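Local structure of pyruvate synthase subunit porC (Thermotoga maritima MSB8, 2RAA) at residues Q37-E45 and I163-I173; V133-L141 and P149-L157. The protein is the gamma chain of pyruvate synthase, which with its alpha, beta and delta partners converts pyruvate and CoA to acetyl-CoA and CO2 while reducing ferredoxin. All coordinates share one frame; numbering follows the deposited sequence.

Contact 1: Q37-E45 and I163-I173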
loop_
_atom_site.group_PDB
_atom_site.type_symbol
_atom_site.label_atom_id
_atom_site.label_comp_id
_atom_site.label_asym_id
_atom_site.label_seq_id
_atom_site.Cartn_x
_atom_site.Cartn_y
_atom_site.Cartn_z
ATOM N N GLN A 37 7.069 5.917 2.412
ATOM C CA GLN A 37 8.259 6.677 2.041
ATOM C C GLN A 37 8.700 6.360 0.647
ATOM O O GLN A 37 8.948 7.259 -0.148
ATOM C CB GLN A 37 9.423 6.417 2.997
ATOM C CG GLN A 37 9.344 7.240 4.291
ATOM C CD GLN A 37 9.713 8.697 4.048
ATOM O OE1 GLN A 37 10.876 9.012 3.708
ATOM N NE2 GLN A 37 8.725 9.598 4.204
HETATM N N MSE A 38 8.762 5.074 0.345
HETATM C CA MSE A 38 9.281 4.571 -0.928
HETATM C C MSE A 38 8.467 5.028 -2.121
HETATM O O MSE A 38 8.992 5.350 -3.193
HETATM C CB MSE A 38 9.290 3.037 -0.864
HETATM C CG MSE A 38 10.300 2.393 -1.768
HETATM SE SE MSE A 38 10.276 0.455 -1.673
HETATM C CE MSE A 38 9.707 0.062 0.179
ATOM N N LEU A 39 7.158 5.072 -1.918
ATOM C CA LEU A 39 6.278 5.497 -2.954
ATOM C C LEU A 39 6.598 6.968 -3.189
ATOM O O LEU A 39 6.881 7.379 -4.306
ATOM C CB LEU A 39 4.843 5.299 -2.500
ATOM C CG LEU A 39 3.817 5.898 -3.427
ATOM C CD1 LEU A 39 4.014 5.332 -4.837
ATOM C CD2 LEU A 39 2.449 5.590 -2.851
ATOM N N ALA A 40 6.597 7.746 -2.104
ATOM C CA ALA A 40 6.928 9.171 -2.164
ATOM C C ALA A 40 8.279 9.348 -2.868
ATOM O O ALA A 40 8.411 10.106 -3.836
ATOM C CB ALA A 40 6.945 9.797 -0.720
ATOM N N GLU A 41 9.278 8.631 -2.395
ATOM C CA GLU A 41 10.615 8.714 -3.039
ATOM C C GLU A 41 10.573 8.425 -4.524
ATOM O O GLU A 41 11.225 9.114 -5.299
ATOM C CB GLU A 41 11.637 7.859 -2.295
ATOM C CG GLU A 41 12.279 8.651 -1.183
ATOM C CD GLU A 41 12.903 7.824 -0.089
ATOM O OE1 GLU A 41 13.041 6.581 -0.250
ATOM O OE2 GLU A 41 13.246 8.450 0.950
ATOM N N ALA A 42 9.756 7.469 -4.940
ATOM C CA ALA A 42 9.591 7.147 -6.372
ATOM C C ALA A 42 9.023 8.300 -7.161
ATOM O O ALA A 42 9.475 8.595 -8.274
ATOM C CB ALA A 42 8.669 5.991 -6.511
ATOM N N ALA A 43 7.977 8.928 -6.620
ATOM C CA ALA A 43 7.323 10.065 -7.312
ATOM C C ALA A 43 8.245 11.294 -7.352
ATOM O O ALA A 43 8.194 12.097 -8.294
ATOM C CB ALA A 43 5.984 10.397 -6.636
ATOM N N LEU A 44 9.085 11.423 -6.322
ATOM C CA LEU A 44 10.056 12.537 -6.224
ATOM C C LEU A 44 11.053 12.488 -7.386
ATOM O O LEU A 44 11.305 13.497 -8.055
ATOM C CB LEU A 44 10.811 12.459 -4.902
ATOM C CG LEU A 44 11.725 13.628 -4.530
ATOM C CD1 LEU A 44 10.971 14.963 -4.438
ATOM C CD2 LEU A 44 12.415 13.305 -3.213
ATOM N N GLU A 45 11.585 11.297 -7.633
ATOM C CA GLU A 45 12.520 11.087 -8.743
ATOM C C GLU A 45 11.847 11.274 -10.102
ATOM O O GLU A 45 12.488 11.634 -11.066
ATOM C CB GLU A 45 13.208 9.746 -8.603
ATOM C CG GLU A 45 14.061 9.703 -7.317
ATOM C CD GLU A 45 14.549 8.317 -6.917
ATOM O OE1 GLU A 45 14.316 7.318 -7.648
ATOM O OE2 GLU A 45 15.186 8.228 -5.846
ATOM N N ILE A 163 -0.364 5.140 -10.074
ATOM C CA ILE A 163 0.128 6.450 -9.557
ATOM C C ILE A 163 1.559 6.759 -9.960
ATOM O O ILE A 163 1.933 7.923 -10.094
ATOM C CB ILE A 163 -0.084 6.566 -8.044
ATOM C CG1 ILE A 163 0.238 7.952 -7.515
ATOM C CG2 ILE A 163 0.746 5.479 -7.297
ATOM C CD1 ILE A 163 -0.456 9.127 -8.190
ATOM N N VAL A 164 2.355 5.715 -10.181
ATOM C CA VAL A 164 3.714 5.848 -10.718
ATOM C C VAL A 164 3.995 4.591 -11.532
ATOM O O VAL A 164 3.270 3.625 -11.404
ATOM C CB VAL A 164 4.792 5.957 -9.609
ATOM C CG1 VAL A 164 4.554 7.197 -8.745
ATOM C CG2 VAL A 164 4.880 4.649 -8.742
ATOM N N PRO A 165 5.009 4.616 -12.409
ATOM C CA PRO A 165 5.403 3.358 -13.056
ATOM C C PRO A 165 6.064 2.402 -12.076
ATOM O O PRO A 165 6.722 2.840 -11.141
ATOM C CB PRO A 165 6.419 3.797 -14.118
ATOM C CG PRO A 165 6.922 5.114 -13.668
ATOM C CD PRO A 165 5.791 5.764 -12.908
ATOM N N LEU A 166 5.939 1.109 -12.337
ATOM C CA LEU A 166 6.533 0.101 -11.452
ATOM C C LEU A 166 8.085 0.209 -11.443
ATOM O O LEU A 166 8.749 0.083 -10.406
ATOM C CB LEU A 166 6.032 -1.300 -11.847
ATOM C CG LEU A 166 6.123 -2.411 -10.784
ATOM C CD1 LEU A 166 5.263 -2.150 -9.577
ATOM C CD2 LEU A 166 5.696 -3.688 -11.398
ATOM N N GLU A 167 8.652 0.521 -12.594
ATOM C CA GLU A 167 10.103 0.696 -12.740
ATOM C C GLU A 167 10.637 1.738 -11.721
ATOM O O GLU A 167 11.741 1.594 -11.196
ATOM C CB GLU A 167 10.440 1.125 -14.192
ATOM C CG GLU A 167 9.422 0.640 -15.241
ATOM N N ALA A 168 9.864 2.782 -11.446
ATOM C CA ALA A 168 10.284 3.812 -10.478
ATOM C C ALA A 168 10.491 3.247 -9.055
ATOM O O ALA A 168 11.366 3.692 -8.323
ATOM C CB ALA A 168 9.279 4.947 -10.443
ATOM N N ILE A 169 9.668 2.289 -8.676
ATOM C CA ILE A 169 9.774 1.673 -7.359
ATOM C C ILE A 169 10.881 0.669 -7.372
ATOM O O ILE A 169 11.606 0.552 -6.412
ATOM C CB ILE A 169 8.442 1.086 -6.881
ATOM C CG1 ILE A 169 7.476 2.248 -6.664
ATOM C CG2 ILE A 169 8.615 0.276 -5.529
ATOM C CD1 ILE A 169 6.126 1.822 -6.374
ATOM N N GLU A 170 11.062 -0.003 -8.498
ATOM C CA GLU A 170 12.164 -0.897 -8.638
ATOM C C GLU A 170 13.478 -0.148 -8.536
ATOM O O GLU A 170 14.382 -0.598 -7.836
ATOM C CB GLU A 170 12.052 -1.653 -9.946
ATOM C CG GLU A 170 10.870 -2.623 -9.957
ATOM C CD GLU A 170 10.728 -3.381 -11.276
ATOM O OE1 GLU A 170 11.638 -3.268 -12.137
ATOM O OE2 GLU A 170 9.705 -4.094 -11.441
ATOM N N LYS A 171 13.592 0.993 -9.215
ATOM C CA LYS A 171 14.815 1.829 -9.138
ATOM C C LYS A 171 15.099 2.166 -7.667
ATOM O O LYS A 171 16.232 2.065 -7.191
ATOM C CB LYS A 171 14.716 3.114 -10.003
ATOM C CG LYS A 171 15.034 2.913 -11.521
ATOM N N ARG A 172 14.043 2.526 -6.952
ATOM C CA ARG A 172 14.120 2.761 -5.518
ATOM C C ARG A 172 14.510 1.531 -4.703
ATOM O O ARG A 172 15.291 1.638 -3.756
ATOM C CB ARG A 172 12.801 3.386 -5.013
ATOM C CG ARG A 172 12.939 4.885 -4.894
ATOM C CD ARG A 172 13.632 5.145 -3.570
ATOM N NE ARG A 172 14.699 6.132 -3.616
ATOM C CZ ARG A 172 15.501 6.377 -2.576
ATOM N NH1 ARG A 172 15.357 5.719 -1.412
ATOM N NH2 ARG A 172 16.456 7.282 -2.688
ATOM N N ILE A 173 13.989 0.360 -5.057
ATOM C CA ILE A 173 14.430 -0.874 -4.393
ATOM C C ILE A 173 15.934 -1.054 -4.610
ATOM O O ILE A 173 16.648 -1.357 -3.664
ATOM C CB ILE A 173 13.618 -2.105 -4.855
ATOM C CG1 ILE A 173 12.182 -2.011 -4.314
ATOM C CG2 ILE A 173 14.255 -3.401 -4.366
ATOM C CD1 ILE A 173 11.257 -3.109 -4.855
HETATM O O HOH W 1 12.527 6.000 -8.828
#

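Contact 2: V133-L141 and P149-L157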
loop_
_atom_site.group_PDB
_atom_site.type_symbol
_atom_site.label_atom_id
_atom_site.label_comp_id
_atom_site.label_asym_id
_atom_site.label_seq_id
_atom_site.Cartn_x
_atom_site.Cartn_y
_atom_site.Cartn_z
ATOM N N VAL A 133 -7.897 -6.896 -3.435
ATOM C CA VAL A 133 -7.300 -7.735 -2.392
ATOM C C VAL A 133 -6.131 -8.523 -2.980
ATOM O O VAL A 133 -6.109 -8.841 -4.179
ATOM C CB VAL A 133 -8.321 -8.758 -1.791
ATOM C CG1 VAL A 133 -9.538 -8.067 -1.205
ATOM C CG2 VAL A 133 -8.736 -9.814 -2.824
ATOM N N VAL A 134 -5.146 -8.831 -2.143
ATOM C CA VAL A 134 -3.996 -9.620 -2.611
ATOM C C VAL A 134 -3.356 -10.233 -1.381
ATOM O O VAL A 134 -3.328 -9.621 -0.337
ATOM C CB VAL A 134 -2.957 -8.769 -3.345
ATOM C CG1 VAL A 134 -2.464 -7.611 -2.451
ATOM C CG2 VAL A 134 -1.782 -9.632 -3.919
ATOM N N ASP A 135 -2.853 -11.442 -1.507
ATOM C CA ASP A 135 -2.229 -12.129 -0.320
ATOM C C ASP A 135 -0.763 -11.738 -0.273
ATOM O O ASP A 135 0.136 -12.485 -0.732
ATOM C CB ASP A 135 -2.407 -13.635 -0.482
ATOM C CG ASP A 135 -1.818 -14.417 0.650
ATOM O OD1 ASP A 135 -1.376 -13.786 1.649
ATOM O OD2 ASP A 135 -1.773 -15.650 0.493
ATOM N N ALA A 136 -0.510 -10.536 0.253
ATOM C CA ALA A 136 0.839 -9.953 0.170
ATOM C C ALA A 136 1.740 -10.669 1.142
ATOM O O ALA A 136 2.905 -10.908 0.845
ATOM C CB ALA A 136 0.832 -8.489 0.458
ATOM N N THR A 137 1.198 -11.035 2.290
ATOM C CA THR A 137 2.037 -11.766 3.294
ATOM C C THR A 137 2.714 -12.977 2.695
ATOM O O THR A 137 3.926 -13.153 2.831
ATOM C CB THR A 137 1.209 -12.170 4.492
ATOM O OG1 THR A 137 0.639 -10.965 5.030
ATOM C CG2 THR A 137 2.079 -12.901 5.594
ATOM N N ASP A 138 1.923 -13.806 2.029
ATOM C CA ASP A 138 2.428 -15.014 1.388
ATOM C C ASP A 138 3.325 -14.761 0.206
ATOM O O ASP A 138 4.309 -15.479 0.030
ATOM C CB ASP A 138 1.288 -15.953 0.999
ATOM C CG ASP A 138 0.710 -16.732 2.220
ATOM O OD1 ASP A 138 1.480 -17.209 3.091
ATOM O OD2 ASP A 138 -0.535 -16.865 2.297
ATOM N N ILE A 139 3.012 -13.765 -0.629
ATOM C CA ILE A 139 3.973 -13.375 -1.664
ATOM C C ILE A 139 5.372 -13.097 -1.042
ATOM O O ILE A 139 6.420 -13.598 -1.511
ATOM C CB ILE A 139 3.513 -12.130 -2.489
ATOM C CG1 ILE A 139 2.208 -12.439 -3.258
ATOM C CG2 ILE A 139 4.666 -11.711 -3.417
ATOM C CD1 ILE A 139 1.591 -11.199 -4.241
ATOM N N ALA A 140 5.388 -12.340 0.044
ATOM C CA ALA A 140 6.638 -11.986 0.716
ATOM C C ALA A 140 7.303 -13.191 1.360
ATOM O O ALA A 140 8.540 -13.322 1.330
ATOM C CB ALA A 140 6.363 -10.910 1.771
ATOM N N LEU A 141 6.526 -14.087 1.964
ATOM C CA LEU A 141 7.173 -15.255 2.567
ATOM C C LEU A 141 7.869 -16.060 1.489
ATOM O O LEU A 141 8.926 -16.633 1.724
ATOM C CB LEU A 141 6.197 -16.139 3.328
ATOM C CG LEU A 141 5.731 -15.636 4.691
ATOM C CD1 LEU A 141 4.418 -16.331 4.977
ATOM C CD2 LEU A 141 6.780 -15.881 5.807
ATOM N N PRO A 149 4.329 -7.493 4.587
ATOM C CA PRO A 149 3.562 -7.393 3.331
ATOM C C PRO A 149 3.669 -6.120 2.530
ATOM O O PRO A 149 2.987 -5.978 1.527
ATOM C CB PRO A 149 2.122 -7.441 3.823
ATOM C CG PRO A 149 2.166 -6.727 5.132
ATOM C CD PRO A 149 3.518 -7.027 5.730
ATOM N N ASN A 150 4.537 -5.220 2.953
ATOM C CA ASN A 150 4.562 -3.886 2.438
ATOM C C ASN A 150 4.978 -3.778 0.983
ATOM O O ASN A 150 4.359 -3.013 0.277
ATOM C CB ASN A 150 5.319 -2.940 3.387
ATOM C CG ASN A 150 6.796 -3.296 3.571
ATOM O OD1 ASN A 150 7.230 -4.423 3.306
ATOM N ND2 ASN A 150 7.580 -2.312 4.028
ATOM N N THR A 151 5.950 -4.573 0.512
ATOM C CA THR A 151 6.408 -4.448 -0.878
ATOM C C THR A 151 5.394 -4.982 -1.880
ATOM O O THR A 151 5.106 -4.321 -2.891
ATOM C CB THR A 151 7.791 -5.039 -1.108
ATOM O OG1 THR A 151 8.727 -4.364 -0.262
ATOM C CG2 THR A 151 8.261 -4.841 -2.584
ATOM N N PRO A 152 4.836 -6.170 -1.635
ATOM C CA PRO A 152 3.747 -6.551 -2.532
ATOM C C PRO A 152 2.556 -5.599 -2.478
ATOM O O PRO A 152 1.879 -5.393 -3.492
ATOM C CB PRO A 152 3.361 -7.947 -2.036
ATOM C CG PRO A 152 4.600 -8.471 -1.355
ATOM C CD PRO A 152 5.143 -7.236 -0.660
HETATM N N MSE A 153 2.267 -5.009 -1.325
HETATM C CA MSE A 153 1.159 -4.042 -1.257
HETATM C C MSE A 153 1.485 -2.811 -2.115
HETATM O O MSE A 153 0.619 -2.250 -2.809
HETATM C CB MSE A 153 0.835 -3.662 0.172
HETATM C CG MSE A 153 0.202 -4.785 0.963
HETATM SE SE MSE A 153 -1.501 -5.374 0.306
HETATM C CE MSE A 153 -2.648 -3.963 1.132
ATOM N N LEU A 154 2.741 -2.394 -2.096
ATOM C CA LEU A 154 3.139 -1.324 -3.006
ATOM C C LEU A 154 2.903 -1.686 -4.441
ATOM O O LEU A 154 2.426 -0.876 -5.218
ATOM C CB LEU A 154 4.621 -1.021 -2.853
ATOM C CG LEU A 154 4.969 0.251 -2.147
ATOM C CD1 LEU A 154 6.458 0.288 -2.103
ATOM C CD2 LEU A 154 4.390 1.380 -2.976
ATOM N N GLY A 155 3.324 -2.873 -4.839
ATOM C CA GLY A 155 3.122 -3.306 -6.218
ATOM C C GLY A 155 1.656 -3.370 -6.586
ATOM O O GLY A 155 1.227 -2.894 -7.642
ATOM N N ALA A 156 0.866 -3.968 -5.724
ATOM C CA ALA A 156 -0.607 -3.927 -5.854
ATOM C C ALA A 156 -1.116 -2.515 -6.037
ATOM O O ALA A 156 -1.936 -2.259 -6.893
ATOM C CB ALA A 156 -1.273 -4.547 -4.675
ATOM N N LEU A 157 -0.616 -1.594 -5.226
ATOM C CA LEU A 157 -1.031 -0.185 -5.298
ATOM C C LEU A 157 -0.769 0.455 -6.640
ATOM O O LEU A 157 -1.608 1.198 -7.178
ATOM C CB LEU A 157 -0.265 0.611 -4.250
ATOM C CG LEU A 157 -0.691 2.059 -3.990
ATOM C CD1 LEU A 157 -2.191 2.208 -3.642
ATOM C CD2 LEU A 157 0.211 2.543 -2.910
#

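Contact 1: Q37-E45 and I163-I173
One arginine serves two acids a helix turn apart: the side chain of R172 sits as a knob among M38, E41, A42 and E45 and spends different nitrogens on the two glutamates. NH1 forms a salt bridge with OE1 of E41 at 2.7 Å, the carboxylate carbon lying over one face of the guanidinium, off toward its rim. NE instead points its hydrogen at OE2 of E45, 3.1 Å away and nearly straight at 163°. That oxygen lies close to the guanidinium plane, although the bond reaches it from above the carboxylate plane. The bend at chi2 (-81°) brings CD of R172 to 3.6 Å from CB of E41, and the next torsion then aims NE at E45. A glutamine in place of R172 would probably leave both carboxylates without their cationic mate and close together on one helix face.

The other oxygen of E45, OE1, accepts from a water that also donates to the backbone O of A168. Inside this polar edge the helices pack through small residues. The CB atoms of A42 and A168 meet at 4.1 Å, and alanines suit a place where the helix axes approach to 8.7 Å while crossing at 110°. Deeper in, SE of M38, carried out by an extended chain with CG anti to the backbone N, touches CG1 of I173. CD1 of L39 meets CG2 of both I163 and V164; M38 also packs on L154 of helix 150-161, and L39 on L157. The contact thus joins helix 32-45 to helix 166-176 with an apolar inside and a charged outer edge, where opposite charges probably offset one another.

Contact 2: V133-L141 and P149-L157
A136 lays its CB over the first turn of helix 150-161, 3.6 Å from CB of P152 and near CB of P149 and CG of M153. This is the end of strand 130-134 in the mixed sheet of an alpha/beta fold, where it passes into helix 136-143, and that helix crosses the next at 120°. A side chain as small as alanine suits the spot, because the axes come within 8.2 Å.

P152 fits the opening turn of a helix, where a proline nitrogen need not donate, and its ring offers a compact apolar surface: CG lies 3.8 Å from CG2 of I139, the two side chains lying alongside and pointing opposite ways. No hydrogen bond joins the segments; several of the polar groups have partners nearby. D135 caps helix 136-143 through a weak bond from D138 N to its OD1, while N113 at the end of the neighbouring strand pairs its OD1 with A136 N and its ND2 with T137 OG1.

Toward the sheet, the bend of M153 at chi2 (-63°) brings its selenium against V134 of the strand. There CG1 of V134 touches two partners, 3.7 Å from SE of M153 and 4.0 Å from CB of A156.

How the contacts relate
From the N terminus, the chain passes through strand 19-27 into helix 32-45, which supplies the first half of contact 1. It then builds strands 50-55 to 130-134 before contact 2 closes a short loop, only seven residues lying between V133-L141 and P149-L157. Helix 166-176 follows directly and returns to helix 32-45, closing the long loop of contact 1, within which contact 2 lies entirely. Helix 150-161 is the bridge: on one flank it meets strand 130-134 and helix 136-143, on another M38, L39 and I169. L39 CD2 touches L157 CD2 at 3.8 Å, making the two contacts continuous although their centres are 16 Å apart.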